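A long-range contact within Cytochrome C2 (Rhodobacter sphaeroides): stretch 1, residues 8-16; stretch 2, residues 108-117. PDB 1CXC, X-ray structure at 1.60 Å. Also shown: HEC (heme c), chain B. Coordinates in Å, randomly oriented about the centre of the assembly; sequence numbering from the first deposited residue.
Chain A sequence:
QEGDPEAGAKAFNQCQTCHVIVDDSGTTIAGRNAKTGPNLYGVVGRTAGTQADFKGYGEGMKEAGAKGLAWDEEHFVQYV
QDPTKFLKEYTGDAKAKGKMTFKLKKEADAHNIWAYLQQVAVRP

Stretch 1 8-16: GAKAFNQCQ
Stretch 2 108-117: ADAHNIWAYL

Residues at least 95 apart in sequence touch here, with no hydrogen bond across the contact, so shape and apolar chemistry carry it. Stretch 2 is helical throughout, with phi/psi near -65/-38 and a regular ladder of i to i+4 bonds such as I113 N to D109 O at 2.9 Å and Y116 N to N112 O at 3.0 Å. Stretch 1 enters as a helix at G8 and takes 3-10 form around F12 to Q14; a weak bond joins F12 N to G8 O at 3.0 Å, and N13 N reaches K10 O at 3.2 Å. The register is set by two CA-to-CA distances: G8 CA to I113 CA is 4.0 Å and A11 CA to D109 CA is 6.3 Å, so the later residue of stretch 1 faces the earlier residue of stretch 2. Together the two surfaces bury 441 Å².

Along stretch 2, A108 stays clear of the partner, and D109 makes the first contact. Its CB points sideways, but chi1 of -80° (m) and chi2 of 18° bring the carboxylate nearer, with D109 CG 4.2 Å from A11 CB. D109 OD2 also lies 3.6 Å from Q14 NE2, a polar approach without a hydrogen bond. A110 points away and H111 is out of reach, leaving the next contact nearly one turn on from D109.

N112 offers its carbonyl, and its CB, which points toward stretch 1 with chi1 at -66° (m), lies 3.6 Å from G8 CA. G8 CA sits 3.3 Å from N112 O in a CA-H...O contact with an angle of 146° at the hydrogen. This approach depends on glycine: an ideal CB on G8 would lie 2.0 Å from N112 O and 2.9 Å from Y116 CB, both clashes. The missing side chain is what allows the backbones to come so close.

I113 fills the middle. Its CB points sideways, yet the m,t rotamer (chi1 -73°, chi2 174°) carries its end toward stretch 1. I113 CG1 packs 3.8 Å from A11 CB, I113 CG2 meets the edge of the F12 ring at 4.2 Å from F12 CD1, and I113 CD1 lies 4.2 Å from C15 SG. C15 SG is bonded to HEC CAB, 2.0 Å away, so the isoleucine packs beside a covalent heme anchor. W114 points away, and A115 makes no contact.

Y116 makes the last close contact and has the largest covered area, 76 Å². With CB toward stretch 1 and chi1 167° (t), chi2 59°, it offers a ring face to A9: A9 CA stands 3.6 Å from the Y116 ring centroid, 4° off the normal, in a CH-pi contact, while A9 CB touches Y116 CE1 at 3.7 Å. F12, at chi1 -170° (t) and chi2 70°, brings F12 CG to 3.9 Å from Y116 CE2; the F12 and Y116 ring centroids are 5.8 Å apart and the planes meet obliquely at 49°. L117 (chi1 -63° m, chi2 173° t) stays just beyond contact. The rule is economical: glycine at the closest approach, where I113 and Y116 come in beside it; A9 lies against the face of the Y116 ring, and A11, where the CA atoms stand farther apart, meets I113 and D109.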

ATOM      1  N   GLY A   8      -7.705   6.011 -11.029  1.00 14.04           N
ATOM      2  CA  GLY A   8      -6.787   5.316 -10.134  1.00 12.43           C
ATOM      3  C   GLY A   8      -5.973   4.261 -10.869  1.00 13.55           C
ATOM      4  O   GLY A   8      -4.858   3.963 -10.450  1.00 13.13           O
ATOM      5  N   ALA A   9      -6.629   3.424 -11.682  1.00 13.32           N
ATOM      6  CA  ALA A   9      -5.912   2.397 -12.428  1.00 13.47           C
ATOM      7  C   ALA A   9      -4.737   3.000 -13.178  1.00 14.06           C
ATOM      8  O   ALA A   9      -3.741   2.317 -13.375  1.00 14.27           O
ATOM      9  CB  ALA A   9      -6.838   1.760 -13.453  1.00 11.44           C
ATOM     10  N   LYS A  10      -4.940   4.161 -13.836  1.00 15.99           N
ATOM     11  CA  LYS A  10      -3.855   4.811 -14.555  1.00 15.74           C
ATOM     12  C   LYS A  10      -2.788   5.293 -13.609  1.00 14.92           C
ATOM     13  O   LYS A  10      -1.593   5.255 -13.886  1.00 15.82           O
ATOM     14  CB  LYS A  10      -4.370   6.020 -15.304  1.00 17.47           C
ATOM     15  CG  LYS A  10      -3.290   6.657 -16.172  1.00 22.28           C
ATOM     16  CD  LYS A  10      -3.867   7.883 -16.876  1.00 28.27           C
ATOM     17  CE  LYS A  10      -2.999   8.294 -18.058  1.00 27.98           C
ATOM     18  N   ALA A  11      -3.195   5.917 -12.514  1.00 14.06           N
ATOM     19  CA  ALA A  11      -2.219   6.416 -11.563  1.00 14.54           C
ATOM     20  C   ALA A  11      -1.412   5.307 -10.892  1.00 14.49           C
ATOM     21  O   ALA A  11      -0.244   5.501 -10.550  1.00 15.61           O
ATOM     22  CB  ALA A  11      -2.970   7.206 -10.495  1.00 14.35           C
ATOM     23  N   PHE A  12      -1.935   4.079 -10.924  1.00 13.23           N
ATOM     24  CA  PHE A  12      -1.265   2.931 -10.323  1.00 13.64           C
ATOM     25  C   PHE A  12      -0.050   2.462 -11.132  1.00 14.67           C
ATOM     26  O   PHE A  12       0.815   1.720 -10.659  1.00 11.61           O
ATOM     27  CB  PHE A  12      -2.267   1.787 -10.155  1.00 13.67           C
ATOM     28  CG  PHE A  12      -1.740   0.629  -9.324  1.00 13.39           C
ATOM     29  CD1 PHE A  12      -1.540   0.798  -7.965  1.00 13.19           C
ATOM     30  CD2 PHE A  12      -1.348  -0.536  -9.944  1.00 13.62           C
ATOM     31  CE1 PHE A  12      -0.924  -0.198  -7.233  1.00 14.27           C
ATOM     32  CE2 PHE A  12      -0.726  -1.528  -9.216  1.00 16.54           C
ATOM     33  CZ  PHE A  12      -0.509  -1.361  -7.860  1.00 16.56           C
ATOM     34  N   ASN A  13       0.107   2.940 -12.366  1.00 18.21           N
ATOM     35  CA  ASN A  13       1.271   2.525 -13.125  1.00 19.50           C
ATOM     36  C   ASN A  13       2.513   2.927 -12.389  1.00 17.64           C
ATOM     37  O   ASN A  13       3.524   2.272 -12.522  1.00 18.35           O
ATOM     38  CB  ASN A  13       1.347   3.204 -14.480  1.00 23.21           C
ATOM     39  CG  ASN A  13       0.177   2.921 -15.401  1.00 27.01           C
ATOM     40  OD1 ASN A  13      -0.268   3.817 -16.122  1.00 30.55           O
ATOM     41  ND2 ASN A  13      -0.348   1.692 -15.423  1.00 29.14           N
ATOM     42  N   GLN A  14       2.519   4.074 -11.711  1.00 17.89           N
ATOM     43  CA  GLN A  14       3.721   4.491 -10.997  1.00 19.86           C
ATOM     44  C   GLN A  14       4.170   3.469  -9.966  1.00 19.50           C
ATOM     45  O   GLN A  14       5.326   3.457  -9.544  1.00 21.85           O
ATOM     46  CB  GLN A  14       3.524   5.791 -10.241  1.00 24.05           C
ATOM     47  CG  GLN A  14       2.250   6.558 -10.539  1.00 33.25           C
ATOM     48  CD  GLN A  14       2.334   8.002 -10.061  1.00 36.29           C
ATOM     49  OE1 GLN A  14       3.416   8.526  -9.789  1.00 37.56           O
ATOM     50  NE2 GLN A  14       1.199   8.686  -9.946  1.00 37.45           N
ATOM     51  N   CYS A  15       3.206   2.826  -9.332  1.00 15.13           N
ATOM     52  CA  CYS A  15       3.486   1.835  -8.311  1.00 14.22           C
ATOM     53  C   CYS A  15       4.009   0.519  -8.863  1.00 13.72           C
ATOM     54  O   CYS A  15       4.664  -0.221  -8.141  1.00 11.68           O
ATOM     55  CB  CYS A  15       2.196   1.517  -7.551  1.00 11.06           C
ATOM     56  SG  CYS A  15       1.174   2.940  -7.117  1.00 12.20           S
ATOM     57  N   GLN A  16       3.821   0.252 -10.168  1.00 13.37           N
ATOM     58  CA  GLN A  16       4.231  -1.016 -10.728  1.00 15.02           C
ATOM     59  C   GLN A  16       5.735  -1.217 -10.819  1.00 14.76           C
ATOM     60  O   GLN A  16       6.210  -2.293 -11.165  1.00 16.25           O
ATOM     61  CB  GLN A  16       3.547  -1.199 -12.078  1.00 18.14           C
ATOM     62  CG  GLN A  16       2.067  -1.461 -11.889  1.00 21.76           C
ATOM     63  CD  GLN A  16       1.323  -1.702 -13.194  1.00 27.73           C
ATOM     64  OE1 GLN A  16       0.211  -1.217 -13.407  1.00 29.61           O
ATOM     65  NE2 GLN A  16       1.899  -2.471 -14.107  1.00 26.30           N
ATOM     66  N   ALA A 108      -5.068  13.705  -4.654  1.00 19.18           N
ATOM     67  CA  ALA A 108      -6.109  13.178  -5.519  1.00 17.28           C
ATOM     68  C   ALA A 108      -5.724  11.823  -6.069  1.00 15.41           C
ATOM     69  O   ALA A 108      -6.552  10.934  -6.203  1.00 13.11           O
ATOM     70  CB  ALA A 108      -6.317  14.121  -6.692  1.00 17.43           C
ATOM     71  N   ASP A 109      -4.481  11.652  -6.504  1.00 13.22           N
ATOM     72  CA  ASP A 109      -4.078  10.356  -7.012  1.00 13.92           C
ATOM     73  C   ASP A 109      -4.155   9.307  -5.905  1.00 12.55           C
ATOM     74  O   ASP A 109      -4.517   8.163  -6.150  1.00 12.05           O
ATOM     75  CB  ASP A 109      -2.645  10.411  -7.515  1.00 15.30           C
ATOM     76  CG  ASP A 109      -2.508  11.016  -8.903  1.00 19.56           C
ATOM     77  OD1 ASP A 109      -3.446  11.682  -9.319  1.00 21.43           O
ATOM     78  OD2 ASP A 109      -1.366  11.173  -9.333  1.00 20.23           O
ATOM     79  N   ALA A 110      -3.832   9.678  -4.651  1.00 13.18           N
ATOM     80  CA  ALA A 110      -3.902   8.730  -3.543  1.00 11.93           C
ATOM     81  C   ALA A 110      -5.321   8.248  -3.319  1.00 11.92           C
ATOM     82  O   ALA A 110      -5.541   7.044  -3.170  1.00 12.60           O
ATOM     83  CB  ALA A 110      -3.464   9.403  -2.261  1.00 12.20           C
ATOM     84  N   HIS A 111      -6.302   9.148  -3.362  1.00  9.60           N
ATOM     85  CA  HIS A 111      -7.677   8.742  -3.211  1.00  9.67           C
ATOM     86  C   HIS A 111      -8.142   7.921  -4.410  1.00 11.40           C
ATOM     87  O   HIS A 111      -8.949   7.022  -4.265  1.00 10.44           O
ATOM     88  CB  HIS A 111      -8.567   9.968  -3.072  1.00  9.96           C
ATOM     89  CG  HIS A 111      -8.453  10.639  -1.721  1.00 11.44           C
ATOM     90  ND1 HIS A 111      -8.932  10.088  -0.621  1.00 13.41           N
ATOM     91  CD2 HIS A 111      -7.891  11.846  -1.453  1.00 14.10           C
ATOM     92  CE1 HIS A 111      -8.654  10.922   0.338  1.00 14.41           C
ATOM     93  NE2 HIS A 111      -8.051  11.981  -0.159  1.00 15.59           N
ATOM     94  N   ASN A 112      -7.746   8.281  -5.644  1.00 10.61           N
ATOM     95  CA  ASN A 112      -8.157   7.519  -6.826  1.00 10.86           C
ATOM     96  C   ASN A 112      -7.617   6.106  -6.800  1.00  8.73           C
ATOM     97  O   ASN A 112      -8.292   5.145  -7.174  1.00 10.35           O
ATOM     98  CB  ASN A 112      -7.694   8.203  -8.105  1.00 10.57           C
ATOM     99  CG  ASN A 112      -8.383   9.542  -8.344  1.00 15.99           C
ATOM    100  OD1 ASN A 112      -7.859  10.413  -9.064  1.00 18.97           O
ATOM    101  ND2 ASN A 112      -9.546   9.780  -7.721  1.00 11.63           N
ATOM    102  N   ILE A 113      -6.365   5.961  -6.416  1.00  8.49           N
ATOM    103  CA  ILE A 113      -5.754   4.658  -6.321  1.00 10.18           C
ATOM    104  C   ILE A 113      -6.439   3.834  -5.231  1.00 10.38           C
ATOM    105  O   ILE A 113      -6.750   2.665  -5.445  1.00  8.89           O
ATOM    106  CB  ILE A 113      -4.252   4.812  -6.036  1.00 11.03           C
ATOM    107  CG1 ILE A 113      -3.498   5.310  -7.269  1.00 10.44           C
ATOM    108  CG2 ILE A 113      -3.684   3.481  -5.558  1.00 13.28           C
ATOM    109  CD1 ILE A 113      -2.022   5.614  -6.986  1.00  7.87           C
ATOM    110  N   TRP A 114      -6.896   4.457  -4.135  1.00 11.60           N
ATOM    111  CA  TRP A 114      -7.590   3.677  -3.120  1.00 11.20           C
ATOM    112  C   TRP A 114      -8.925   3.191  -3.678  1.00 10.19           C
ATOM    113  O   TRP A 114      -9.338   2.053  -3.454  1.00  8.97           O
ATOM    114  CB  TRP A 114      -7.834   4.516  -1.858  1.00  8.87           C
ATOM    115  CG  TRP A 114      -8.519   3.678  -0.754  1.00  8.96           C
ATOM    116  CD1 TRP A 114      -9.847   3.846  -0.458  1.00 10.96           C
ATOM    117  CD2 TRP A 114      -7.946   2.672  -0.024  1.00 10.01           C
ATOM    118  NE1 TRP A 114     -10.125   2.953   0.488  1.00 10.88           N
ATOM    119  CE2 TRP A 114      -9.018   2.221   0.755  1.00 12.14           C
ATOM    120  CE3 TRP A 114      -6.704   2.077   0.073  1.00 12.77           C
ATOM    121  CZ2 TRP A 114      -8.856   1.156   1.639  1.00 11.81           C
ATOM    122  CZ3 TRP A 114      -6.540   1.021   0.964  1.00 13.76           C
ATOM    123  CH2 TRP A 114      -7.602   0.565   1.741  1.00 14.36           C
ATOM    124  N   ALA A 115      -9.624   4.020  -4.453  1.00  7.55           N
ATOM    125  CA  ALA A 115     -10.889   3.592  -5.012  1.00  8.98           C
ATOM    126  C   ALA A 115     -10.701   2.443  -6.009  1.00  9.47           C
ATOM    127  O   ALA A 115     -11.516   1.514  -6.092  1.00  9.16           O
ATOM    128  CB  ALA A 115     -11.553   4.769  -5.726  1.00  9.77           C
ATOM    129  N   TYR A 116      -9.566   2.447  -6.716  1.00 10.47           N
ATOM    130  CA  TYR A 116      -9.247   1.394  -7.666  1.00  9.34           C
ATOM    131  C   TYR A 116      -8.974   0.090  -6.907  1.00  7.89           C
ATOM    132  O   TYR A 116      -9.517  -0.968  -7.215  1.00 10.06           O
ATOM    133  CB  TYR A 116      -8.018   1.849  -8.469  1.00  9.66           C
ATOM    134  CG  TYR A 116      -7.330   0.769  -9.293  1.00 12.78           C
ATOM    135  CD1 TYR A 116      -8.042   0.095 -10.271  1.00 14.38           C
ATOM    136  CD2 TYR A 116      -6.010   0.462  -9.050  1.00 13.47           C
ATOM    137  CE1 TYR A 116      -7.442  -0.905 -11.022  1.00 16.29           C
ATOM    138  CE2 TYR A 116      -5.404  -0.532  -9.789  1.00 17.46           C
ATOM    139  CZ  TYR A 116      -6.121  -1.209 -10.768  1.00 18.59           C
ATOM    140  OH  TYR A 116      -5.515  -2.223 -11.499  1.00 19.93           O
ATOM    141  N   LEU A 117      -8.343   0.169  -5.749  1.00 11.65           N
ATOM    142  CA  LEU A 117      -8.056  -1.026  -4.962  1.00 11.69           C
ATOM    143  C   LEU A 117      -9.320  -1.596  -4.345  1.00 11.58           C
ATOM    144  O   LEU A 117      -9.419  -2.788  -4.105  1.00 11.80           O
ATOM    145  CB  LEU A 117      -7.049  -0.714  -3.860  1.00 10.13           C
ATOM    146  CG  LEU A 117      -5.672  -0.272  -4.312  1.00  9.98           C
ATOM    147  CD1 LEU A 117      -4.861   0.160  -3.104  1.00 12.71           C
ATOM    148  CD2 LEU A 117      -4.989  -1.378  -5.095  1.00 11.72           C
TER
HETATM  149 FE   HEC B 125       4.833   0.678  -1.839  1.00 12.12          FE
HETATM  150  CHA HEC B 125       4.823  -1.065   1.061  1.00 10.23           C
HETATM  151  CHB HEC B 125       1.476   1.192  -1.569  1.00  9.29           C
HETATM  152  CHC HEC B 125       4.892   2.595  -4.680  1.00 11.47           C
HETATM  153  CHD HEC B 125       8.137  -0.078  -2.310  1.00 10.59           C
HETATM  154  NA  HEC B 125       3.442   0.206  -0.518  1.00  7.33           N
HETATM  155  C1A HEC B 125       3.619  -0.519   0.651  1.00  9.03           C
HETATM  156  C2A HEC B 125       2.368  -0.637   1.380  1.00  9.51           C
HETATM  157  C3A HEC B 125       1.429   0.020   0.661  1.00  7.83           C
HETATM  158  C4A HEC B 125       2.099   0.509  -0.532  1.00  8.84           C
HETATM  159  CMA HEC B 125      -0.007   0.274   1.097  1.00  8.08           C
HETATM  160  CAA HEC B 125       2.118  -1.423   2.659  1.00 11.47           C
HETATM  161  CBA HEC B 125       1.495  -2.772   2.336  1.00 12.62           C
HETATM  162  CGA HEC B 125       1.520  -3.801   3.455  1.00  9.44           C
HETATM  163  O1A HEC B 125       1.762  -4.955   3.168  1.00 10.67           O
HETATM  164  O2A HEC B 125       1.492  -3.403   4.615  1.00 14.06           O
HETATM  165  NB  HEC B 125       3.492   1.685  -2.876  1.00 11.38           N
HETATM  166  C1B HEC B 125       2.121   1.723  -2.666  1.00 10.87           C
HETATM  167  C2B HEC B 125       1.453   2.478  -3.713  1.00 12.48           C
HETATM  168  C3B HEC B 125       2.414   2.954  -4.565  1.00 12.97           C
HETATM  169  C4B HEC B 125       3.675   2.440  -4.040  1.00 11.64           C
HETATM  170  CMB HEC B 125      -0.061   2.698  -3.823  1.00 11.48           C
HETATM  171  CAB HEC B 125       2.215   3.828  -5.672  1.00  8.25           C
HETATM  172  CBB HEC B 125       1.706   5.198  -5.513  1.00 10.12           C
HETATM  173  NC  HEC B 125       6.224   1.183  -3.167  1.00 10.26           N
HETATM  174  C1C HEC B 125       6.072   2.003  -4.281  1.00 11.50           C
HETATM  175  C2C HEC B 125       7.293   2.049  -5.061  1.00 10.86           C
HETATM  176  C3C HEC B 125       8.204   1.300  -4.398  1.00 12.39           C
HETATM  177  C4C HEC B 125       7.532   0.755  -3.235  1.00 11.21           C
HETATM  178  CMC HEC B 125       7.438   2.632  -6.459  1.00 10.87           C
HETATM  179  CAC HEC B 125       9.519   1.053  -4.777  1.00 11.81           C
HETATM  180  CBC HEC B 125      10.483   2.117  -5.022  1.00 14.61           C
HETATM  181  ND  HEC B 125       6.170  -0.356  -0.859  1.00 11.95           N
HETATM  182  C1D HEC B 125       7.504  -0.588  -1.188  1.00 11.61           C
HETATM  183  C2D HEC B 125       8.174  -1.348  -0.156  1.00 11.94           C
HETATM  184  C3D HEC B 125       7.269  -1.568   0.823  1.00 11.04           C
HETATM  185  C4D HEC B 125       6.023  -0.978   0.371  1.00 11.24           C
HETATM  186  CMD HEC B 125       9.638  -1.785  -0.145  1.00  9.92           C
HETATM  187  CAD HEC B 125       7.579  -2.044   2.234  1.00 12.69           C
HETATM  188  CBD HEC B 125       7.595  -0.877   3.220  1.00 15.01           C
HETATM  189  CGD HEC B 125       8.394  -1.132   4.507  1.00 17.08           C
HETATM  190  O1D HEC B 125       8.663  -0.178   5.221  1.00 17.28           O
HETATM  191  O2D HEC B 125       8.432  -2.266   4.954  1.00 16.67           O